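Local coordinates for Lin1909 protein (Listeria innocua, PDB 3FIJ) that binds manganese and, as a class I glutamine amidotransferase-like protein of the peptidase C26 family, may hydrolyse gamma-glutamyl-gamma-aminobutyrate, at residues H143-D148 / N175-Q180; T138-H143 / D197-A202; Q84-Y89 / L129-S134. All coordinates share one frame; numbering follows the deposited sequence.

Contact 1: H143-D148 / N175-Q180. With MN (manganese (II) ion), chain I.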
loop_
_atom_site.group_PDB
_atom_site.type_symbol
_atom_site.label_atom_id
_atom_site.label_comp_id
_atom_site.label_asym_id
_atom_site.label_seq_id
_atom_site.Cartn_x
_atom_site.Cartn_y
_atom_site.Cartn_z
ATOM N N HIS A 143 25.844 -7.688 8.172
ATOM C CA HIS A 143 26.236 -7.771 6.772
ATOM C C HIS A 143 25.107 -7.365 5.835
ATOM O O HIS A 143 25.277 -7.333 4.617
ATOM C CB HIS A 143 26.783 -9.165 6.459
ATOM C CG HIS A 143 28.194 -9.356 6.929
ATOM N ND1 HIS A 143 29.287 -9.012 6.161
ATOM C CD2 HIS A 143 28.687 -9.753 8.128
ATOM C CE1 HIS A 143 30.392 -9.188 6.864
ATOM N NE2 HIS A 143 30.054 -9.636 8.061
ATOM N N LEU A 144 23.950 -7.067 6.418
ATOM C CA LEU A 144 22.815 -6.565 5.650
ATOM C C LEU A 144 22.665 -5.169 6.237
ATOM O O LEU A 144 21.855 -4.941 7.129
ATOM C CB LEU A 144 21.545 -7.383 5.898
ATOM C CG LEU A 144 20.344 -6.881 5.082
ATOM C CD1 LEU A 144 20.726 -6.778 3.605
ATOM C CD2 LEU A 144 19.156 -7.824 5.265
ATOM N N GLN A 145 23.487 -4.247 5.745
ATOM C CA GLN A 145 23.514 -2.880 6.240
ATOM C C GLN A 145 22.222 -2.112 6.010
ATOM O O GLN A 145 21.534 -2.313 5.015
ATOM C CB GLN A 145 24.683 -2.121 5.603
ATOM C CG GLN A 145 24.489 -1.773 4.142
ATOM C CD GLN A 145 25.707 -1.085 3.534
ATOM O OE1 GLN A 145 26.814 -1.622 3.555
ATOM N NE2 GLN A 145 25.502 0.107 2.986
ATOM N N ARG A 146 21.901 -1.233 6.949
ATOM C CA ARG A 146 20.707 -0.409 6.856
ATOM C C ARG A 146 21.139 0.962 6.358
ATOM O O ARG A 146 20.325 1.728 5.844
ATOM C CB ARG A 146 20.011 -0.307 8.219
ATOM C CG ARG A 146 19.415 -1.625 8.701
ATOM C CD ARG A 146 18.622 -2.282 7.577
ATOM N NE ARG A 146 18.110 -3.610 7.921
ATOM C CZ ARG A 146 17.638 -4.486 7.030
ATOM N NH1 ARG A 146 17.615 -4.174 5.735
ATOM N NH2 ARG A 146 17.187 -5.672 7.431
ATOM N N VAL A 147 22.426 1.263 6.523
ATOM C CA VAL A 147 23.001 2.513 6.041
ATOM C C VAL A 147 22.664 2.423 4.573
ATOM O O VAL A 147 22.571 1.313 4.044
ATOM C CB VAL A 147 24.524 2.505 6.142
ATOM C CG1 VAL A 147 25.070 3.919 6.026
ATOM C CG2 VAL A 147 24.943 1.837 7.417
ATOM N N ASP A 148 22.495 3.547 3.890
ATOM C CA ASP A 148 22.147 3.425 2.490
ATOM C C ASP A 148 23.256 2.743 1.678
ATOM O O ASP A 148 24.449 3.009 1.841
ATOM C CB ASP A 148 21.745 4.779 1.901
ATOM C CG ASP A 148 22.913 5.659 1.615
ATOM O OD1 ASP A 148 23.644 5.995 2.572
ATOM O OD2 ASP A 148 23.085 6.008 0.426
ATOM N N ASN A 175 30.644 -1.639 1.582
ATOM C CA ASN A 175 29.234 -1.903 1.889
ATOM C C ASN A 175 28.918 -3.394 2.039
ATOM O O ASN A 175 29.786 -4.238 1.819
ATOM C CB ASN A 175 28.299 -1.247 0.860
ATOM C CG ASN A 175 28.550 -1.706 -0.567
ATOM O OD1 ASN A 175 29.427 -2.527 -0.841
ATOM N ND2 ASN A 175 27.766 -1.165 -1.491
ATOM N N SER A 176 27.684 -3.713 2.429
ATOM C CA SER A 176 27.310 -5.105 2.645
ATOM C C SER A 176 25.796 -5.321 2.515
ATOM O O SER A 176 25.007 -4.679 3.206
ATOM C CB SER A 176 27.802 -5.538 4.035
ATOM O OG SER A 176 27.780 -6.941 4.200
ATOM N N LEU A 177 25.409 -6.224 1.617
ATOM C CA LEU A 177 24.000 -6.538 1.371
ATOM C C LEU A 177 23.826 -8.045 1.211
ATOM O O LEU A 177 23.283 -8.507 0.206
ATOM C CB LEU A 177 23.506 -5.855 0.091
ATOM C CG LEU A 177 23.289 -4.343 0.084
ATOM C CD1 LEU A 177 22.403 -3.954 1.262
ATOM C CD2 LEU A 177 24.611 -3.624 0.181
ATOM N N HIS A 178 24.269 -8.814 2.196
ATOM C CA HIS A 178 24.155 -10.258 2.102
ATOM C C HIS A 178 23.883 -10.928 3.441
ATOM O O HIS A 178 24.151 -10.358 4.503
ATOM C CB HIS A 178 25.426 -10.833 1.460
ATOM C CG HIS A 178 26.687 -10.537 2.221
ATOM N ND1 HIS A 178 27.216 -11.404 3.153
ATOM C CD2 HIS A 178 27.508 -9.462 2.195
ATOM C CE1 HIS A 178 28.313 -10.874 3.670
ATOM N NE2 HIS A 178 28.515 -9.698 3.107
ATOM N N HIS A 179 23.310 -12.128 3.382
ATOM C CA HIS A 179 23.023 -12.876 4.592
ATOM C C HIS A 179 23.662 -14.263 4.511
ATOM O O HIS A 179 23.496 -15.084 5.416
ATOM C CB HIS A 179 21.508 -12.973 4.851
ATOM C CG HIS A 179 20.832 -14.091 4.123
ATOM N ND1 HIS A 179 20.629 -14.083 2.762
ATOM C CD2 HIS A 179 20.331 -15.268 4.572
ATOM C CE1 HIS A 179 20.035 -15.206 2.400
ATOM N NE2 HIS A 179 19.845 -15.942 3.479
ATOM N N GLN A 180 24.404 -14.519 3.433
ATOM C CA GLN A 180 25.095 -15.801 3.280
ATOM C C GLN A 180 26.596 -15.537 3.181
ATOM O O GLN A 180 27.011 -14.428 2.830
ATOM C CB GLN A 180 24.620 -16.545 2.028
ATOM C CG GLN A 180 23.139 -16.889 2.005
ATOM C CD GLN A 180 22.846 -18.103 1.140
ATOM O OE1 GLN A 180 23.407 -18.251 0.056
ATOM N NE2 GLN A 180 21.960 -18.972 1.612
HETATM MN MN MN I . 29.709 -8.058 4.271
HETATM O O HOH W 1 29.980 -7.038 2.267
#
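Three side chains from two loops converge on one manganese ion here, and H154, E201 and a water complete its six ligands. H143 binds through ND1 at 2.2 Å from MN, its far ring nitrogen NE2 being bonded to D197; S176 binds through OG at 2.2 Å from MN, and H178 through NE2 at 2.3 Å from MN. The two imidazoles lie side by side and point the same way, their planes tilted by 47°, and the CB of H143 sits over a face of the H178 ring in a CH-pi contact. The metal-bound water also donates to the carbonyl O of N175.

Behind the ligands, the carbonyl O of H143 takes two bonds. S176 OG reaches it in the carbonyl plane, on a lone pair, at 2.6 Å from H143 O, because OG stands anti to its own backbone N (chi1 -165°). H178 N comes from above that plane along a nearly straight bond (171°). A single beta bridge pairs L144 with L177, and the CD1 methyls of the two leucines touch. Beyond it, Q145 N donates to S176 O, and the extended Q145 side chain returns OE1 to S176 N. S153 also bonds OE1.

Donating to H143 O turns the S176 hydroxyl hydrogen away from the ion and a lone pair toward it; so near the cation, the hydroxyl is probably polarised.

Contact 2: T138-H143 / D197-A202. With MN (manganese (II) ion), chain I.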
loop_
_atom_site.group_PDB
_atom_site.type_symbol
_atom_site.label_atom_id
_atom_site.label_comp_id
_atom_site.label_asym_id
_atom_site.label_seq_id
_atom_site.Cartn_x
_atom_site.Cartn_y
_atom_site.Cartn_z
ATOM N N THR A 138 30.406 -18.188 15.338
ATOM C CA THR A 138 30.654 -17.009 16.158
ATOM C C THR A 138 29.824 -15.812 15.698
ATOM O O THR A 138 29.553 -15.657 14.507
ATOM C CB THR A 138 32.136 -16.646 16.117
ATOM O OG1 THR A 138 32.381 -15.525 16.978
ATOM C CG2 THR A 138 32.550 -16.311 14.685
ATOM N N LYS A 139 29.418 -14.970 16.646
ATOM C CA LYS A 139 28.606 -13.793 16.338
ATOM C C LYS A 139 29.264 -12.963 15.235
ATOM O O LYS A 139 30.405 -12.514 15.365
ATOM C CB LYS A 139 28.419 -12.925 17.588
ATOM C CG LYS A 139 27.221 -11.966 17.548
ATOM C CD LYS A 139 25.897 -12.731 17.468
ATOM C CE LYS A 139 24.720 -11.920 18.016
ATOM N NZ LYS A 139 24.484 -10.632 17.304
ATOM N N ALA A 140 28.541 -12.775 14.140
ATOM C CA ALA A 140 29.071 -12.003 13.037
ATOM C C ALA A 140 28.578 -10.569 13.115
ATOM O O ALA A 140 27.595 -10.273 13.799
ATOM C CB ALA A 140 28.655 -12.627 11.718
ATOM N N LEU A 141 29.288 -9.680 12.430
ATOM C CA LEU A 141 28.904 -8.281 12.377
ATOM C C LEU A 141 27.703 -8.175 11.447
ATOM O O LEU A 141 27.293 -9.161 10.850
ATOM C CB LEU A 141 30.049 -7.444 11.814
ATOM C CG LEU A 141 31.287 -7.371 12.704
ATOM C CD1 LEU A 141 32.418 -6.706 11.938
ATOM C CD2 LEU A 141 30.939 -6.607 13.987
ATOM N N GLN A 142 27.133 -6.984 11.321
ATOM C CA GLN A 142 25.995 -6.825 10.430
ATOM C C GLN A 142 26.487 -6.868 8.996
ATOM O O GLN A 142 27.442 -6.168 8.639
ATOM C CB GLN A 142 25.289 -5.489 10.653
ATOM C CG GLN A 142 23.976 -5.402 9.883
ATOM C CD GLN A 142 23.228 -4.117 10.130
ATOM O OE1 GLN A 142 23.570 -3.067 9.576
ATOM N NE2 GLN A 142 22.206 -4.183 10.970
ATOM N N HIS A 143 25.844 -7.688 8.172
ATOM C CA HIS A 143 26.236 -7.771 6.772
ATOM C C HIS A 143 25.107 -7.365 5.835
ATOM O O HIS A 143 25.277 -7.333 4.617
ATOM C CB HIS A 143 26.783 -9.165 6.459
ATOM C CG HIS A 143 28.194 -9.356 6.929
ATOM N ND1 HIS A 143 29.287 -9.012 6.161
ATOM C CD2 HIS A 143 28.687 -9.753 8.128
ATOM C CE1 HIS A 143 30.392 -9.188 6.864
ATOM N NE2 HIS A 143 30.054 -9.636 8.061
ATOM N N ASP A 197 35.128 -9.746 11.981
ATOM C CA ASP A 197 34.517 -10.956 12.509
ATOM C C ASP A 197 35.043 -12.201 11.798
ATOM O O ASP A 197 34.571 -13.312 12.036
ATOM C CB ASP A 197 32.993 -10.878 12.388
ATOM C CG ASP A 197 32.527 -10.638 10.960
ATOM O OD1 ASP A 197 33.388 -10.475 10.069
ATOM O OD2 ASP A 197 31.296 -10.611 10.733
ATOM N N GLY A 198 36.027 -12.006 10.927
ATOM C CA GLY A 198 36.611 -13.120 10.198
ATOM C C GLY A 198 35.906 -13.571 8.921
ATOM O O GLY A 198 36.443 -14.404 8.187
HETATM N N MSE A 199 34.718 -13.046 8.636
HETATM C CA MSE A 199 34.014 -13.459 7.426
HETATM C C MSE A 199 34.761 -13.059 6.142
HETATM O O MSE A 199 35.439 -12.035 6.088
HETATM C CB MSE A 199 32.591 -12.897 7.437
HETATM C CG MSE A 199 31.732 -13.444 8.567
HETATM SE SE MSE A 199 31.439 -15.395 8.461
HETATM C CE MSE A 199 32.828 -15.971 9.669
ATOM N N ILE A 200 34.634 -13.888 5.114
ATOM C CA ILE A 200 35.307 -13.672 3.837
ATOM C C ILE A 200 34.651 -12.611 2.961
ATOM O O ILE A 200 33.490 -12.746 2.564
ATOM C CB ILE A 200 35.384 -15.001 3.058
ATOM C CG1 ILE A 200 36.291 -15.969 3.815
ATOM C CG2 ILE A 200 35.897 -14.757 1.647
ATOM C CD1 ILE A 200 36.122 -17.418 3.411
ATOM N N GLU A 201 35.414 -11.569 2.644
ATOM C CA GLU A 201 34.927 -10.451 1.833
ATOM C C GLU A 201 35.515 -10.384 0.427
ATOM O O GLU A 201 34.920 -9.780 -0.471
ATOM C CB GLU A 201 35.192 -9.129 2.560
ATOM C CG GLU A 201 34.279 -8.852 3.757
ATOM C CD GLU A 201 32.831 -8.544 3.366
ATOM O OE1 GLU A 201 32.607 -7.791 2.391
ATOM O OE2 GLU A 201 31.907 -9.042 4.045
ATOM N N ALA A 202 36.676 -11.001 0.233
ATOM C CA ALA A 202 37.323 -10.997 -1.074
ATOM C C ALA A 202 38.129 -12.272 -1.323
ATOM O O ALA A 202 38.861 -12.757 -0.452
ATOM C CB ALA A 202 38.228 -9.766 -1.209
HETATM MN MN MN I . 29.709 -8.058 4.271
HETATM O O HOH W 1 29.980 -7.038 2.267
#
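An Asx turn opens the segment D197-A202: OD1 of D197 accepts from the backbone N of M199, and the same aspartate uses its other oxygen for a His-carboxylate hydrogen bond. The turn leads directly into strand 200-205 of the central mixed sheet, which carries the metal ligand E201.

The hydrogen bonds across the contact both end on D197 OD2. H143 NE2 lies 3.1 Å from D197 OD2 and meets its syn lone pair, with ring and carboxylate only 10° from coplanar. L141 N is 2.8 Å from D197 OD2 and arrives from above the carboxylate plane on a nearly straight path (166°). D197 puts CG in the crowded position between its backbone N and carbonyl carbon (chi1 56°), while T195 gives OD1 a further partner. The carboxylate is thus gripped through both oxygens and acts as a second-shell residue; with the metal bond at ND1, it fixes the rotation of the H143 ring, and it probably makes the imidazole a more electron-rich ligand.

Van der Waals contacts are slighter. L141 crosses D197 obliquely, CB and CG against the carboxylate, and A140 CB approaches M199 CG, a selenomethionine carbon, at 4.5 Å; F181 meets the H143 ring edge-to-face.

E201, bent at chi2, comes tip to tip with H143 at the metal, and its OE2 binds the ion at 2.4 Å from MN. The other oxygen, OE1, accepts from the metal-bound water, 2.7 Å from that water's O.

Contact 3: Q84-Y89 / L129-S134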
loop_
_atom_site.group_PDB
_atom_site.type_symbol
_atom_site.label_atom_id
_atom_site.label_comp_id
_atom_site.label_asym_id
_atom_site.label_seq_id
_atom_site.Cartn_x
_atom_site.Cartn_y
_atom_site.Cartn_z
ATOM N N GLN A 84 15.791 -23.773 7.147
ATOM C CA GLN A 84 14.631 -22.910 7.334
ATOM C C GLN A 84 14.965 -21.441 7.079
ATOM O O GLN A 84 14.110 -20.686 6.624
ATOM C CB GLN A 84 14.060 -23.067 8.752
ATOM C CG GLN A 84 13.506 -24.466 9.030
ATOM C CD GLN A 84 12.823 -24.593 10.383
ATOM O OE1 GLN A 84 13.026 -25.576 11.099
ATOM N NE2 GLN A 84 12.003 -23.608 10.732
ATOM N N GLU A 85 16.203 -21.029 7.346
ATOM C CA GLU A 85 16.551 -19.630 7.136
ATOM C C GLU A 85 17.239 -19.280 5.811
ATOM O O GLU A 85 17.813 -18.197 5.667
ATOM C CB GLU A 85 17.357 -19.086 8.330
ATOM C CG GLU A 85 18.389 -20.028 8.886
ATOM C CD GLU A 85 17.789 -21.168 9.689
ATOM O OE1 GLU A 85 18.306 -22.291 9.561
ATOM O OE2 GLU A 85 16.820 -20.946 10.448
ATOM N N ILE A 86 17.172 -20.185 4.840
ATOM C CA ILE A 86 17.754 -19.905 3.536
ATOM C C ILE A 86 16.732 -19.001 2.837
ATOM O O ILE A 86 15.547 -19.012 3.186
ATOM C CB ILE A 86 17.958 -21.193 2.696
ATOM C CG1 ILE A 86 18.881 -20.896 1.500
ATOM C CG2 ILE A 86 16.609 -21.711 2.182
ATOM C CD1 ILE A 86 19.294 -22.134 0.694
ATOM N N GLY A 87 17.186 -18.201 1.878
ATOM C CA GLY A 87 16.268 -17.323 1.175
ATOM C C GLY A 87 15.806 -17.968 -0.118
ATOM O O GLY A 87 15.855 -19.194 -0.269
ATOM N N ALA A 88 15.354 -17.145 -1.058
ATOM C CA ALA A 88 14.909 -17.649 -2.353
ATOM C C ALA A 88 16.115 -17.924 -3.258
ATOM O O ALA A 88 17.126 -17.226 -3.199
ATOM C CB ALA A 88 13.978 -16.632 -3.021
ATOM N N TYR A 89 16.000 -18.952 -4.087
ATOM C CA TYR A 89 17.053 -19.305 -5.020
ATOM C C TYR A 89 16.386 -19.707 -6.334
ATOM O O TYR A 89 15.191 -19.970 -6.362
ATOM C CB TYR A 89 17.930 -20.427 -4.446
ATOM C CG TYR A 89 17.193 -21.587 -3.809
ATOM C CD1 TYR A 89 16.813 -22.700 -4.563
ATOM C CD2 TYR A 89 16.903 -21.587 -2.443
ATOM C CE1 TYR A 89 16.165 -23.788 -3.970
ATOM C CE2 TYR A 89 16.256 -22.666 -1.837
ATOM C CZ TYR A 89 15.888 -23.767 -2.605
ATOM O OH TYR A 89 15.235 -24.835 -2.009
ATOM N N LEU A 129 28.847 -22.819 1.425
ATOM C CA LEU A 129 28.413 -21.549 1.997
ATOM C C LEU A 129 27.612 -21.733 3.280
ATOM O O LEU A 129 27.058 -22.802 3.521
ATOM C CB LEU A 129 27.511 -20.822 0.998
ATOM C CG LEU A 129 27.928 -20.712 -0.467
ATOM C CD1 LEU A 129 26.765 -20.142 -1.287
ATOM C CD2 LEU A 129 29.167 -19.845 -0.581
ATOM N N TYR A 130 27.560 -20.692 4.106
ATOM C CA TYR A 130 26.723 -20.728 5.298
ATOM C C TYR A 130 25.400 -20.240 4.712
ATOM O O TYR A 130 25.379 -19.224 4.015
ATOM C CB TYR A 130 27.178 -19.721 6.360
ATOM C CG TYR A 130 28.381 -20.137 7.170
ATOM C CD1 TYR A 130 29.660 -19.726 6.808
ATOM C CD2 TYR A 130 28.240 -20.944 8.312
ATOM C CE1 TYR A 130 30.770 -20.099 7.554
ATOM C CE2 TYR A 130 29.347 -21.328 9.066
ATOM C CZ TYR A 130 30.607 -20.899 8.678
ATOM O OH TYR A 130 31.708 -21.263 9.409
ATOM N N GLN A 131 24.308 -20.947 4.975
ATOM C CA GLN A 131 23.007 -20.557 4.444
ATOM C C GLN A 131 22.421 -19.277 5.046
ATOM O O GLN A 131 21.600 -18.615 4.406
ATOM C CB GLN A 131 22.022 -21.716 4.597
ATOM C CG GLN A 131 22.287 -22.841 3.623
ATOM C CD GLN A 131 21.214 -23.906 3.638
ATOM O OE1 GLN A 131 20.023 -23.611 3.808
ATOM N NE2 GLN A 131 21.623 -25.155 3.436
ATOM N N ASP A 132 22.839 -18.930 6.266
ATOM C CA ASP A 132 22.360 -17.715 6.930
ATOM C C ASP A 132 23.358 -17.247 7.986
ATOM O O ASP A 132 24.119 -18.055 8.534
ATOM C CB ASP A 132 20.991 -17.950 7.586
ATOM C CG ASP A 132 20.428 -16.694 8.248
ATOM O OD1 ASP A 132 20.292 -15.659 7.561
ATOM O OD2 ASP A 132 20.111 -16.738 9.457
ATOM N N ILE A 133 23.344 -15.942 8.263
ATOM C CA ILE A 133 24.239 -15.331 9.242
ATOM C C ILE A 133 24.035 -15.993 10.599
ATOM O O ILE A 133 24.976 -16.136 11.376
ATOM C CB ILE A 133 23.982 -13.792 9.368
ATOM C CG1 ILE A 133 24.102 -13.126 7.989
ATOM C CG2 ILE A 133 25.005 -13.145 10.305
ATOM C CD1 ILE A 133 23.844 -11.591 7.984
ATOM N N SER A 134 22.806 -16.421 10.871
ATOM C CA SER A 134 22.495 -17.067 12.146
ATOM C C SER A 134 23.218 -18.407 12.348
ATOM O O SER A 134 23.253 -18.939 13.467
ATOM C CB SER A 134 20.989 -17.318 12.268
ATOM O OG SER A 134 20.622 -18.516 11.605
#
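Two pairs of side chains carry this contact, and each is crossed rather than aligned. E85 and D132 meet at about a right angle: the glutamate chain, bent at chi2 (-74°), lays its CB and CG against the aspartate, with E85 CG 3.6 Å from D132 CB. Their carboxylate planes are 34° apart, and the charged ends stay separated, E85 OE2 being 5.4 Å from D132 OD2. The aliphatic part of E85 therefore does the touching, which probably limits repulsion between the like charges.

D132 is held from its own side. With CG anti to the backbone N (chi1 -178°), its OD2 accepts from S134 N, closing an Asx turn, and from S134 OG. S134 N, 3.1 Å from D132 OD2, meets that oxygen from above the carboxylate plane, whereas S134 OG donates to its anti lone pair at 2.8 Å from D132 OD2. The serine hydroxyl also brushes E85 CG.

I86 and Q131 form the second pair, crossing obliquely. Extended beyond CG, Q131 brings its amide oxygen to the isoleucine, with OE1 3.4 Å from I86 CB and 3.5 Å from I86 CD1. The polar amide is satisfied by others: S83 N donates to OE1, and NE2 donates to E80 and E81. No hydrogen bond links the two segments, while I86 O bonds R146 of a neighbouring subunit.

The contact joins the loop that precedes helix 91-106 to the end of strand 129-130, which pairs antiparallel with strand 181-182, and L129 turns onto helix 116-124.

Contact 3 closes first along the chain, and contacts 1 and 2 follow, contact 1 starting at H143, the last residue of 138-143, and finishing before 197-202. Contacts 1 and 2 lie about 11 Å apart between centres; they share H143, the manganese ion and its water, so ligands from the loops and from strands 154-158 and 200-205 form one site beside the central mixed sheet. Contact 3 has its centre about 14 and 15 Å from theirs, outside the coordination shell, yet it touches both: Q180 NE2 probably bonds Q131 O, and I133 packs against A140 and H143. Residues flanking the small sheet of strands 129-130 and 181-182 thus link the 84-89 loop to the metal-binding loops.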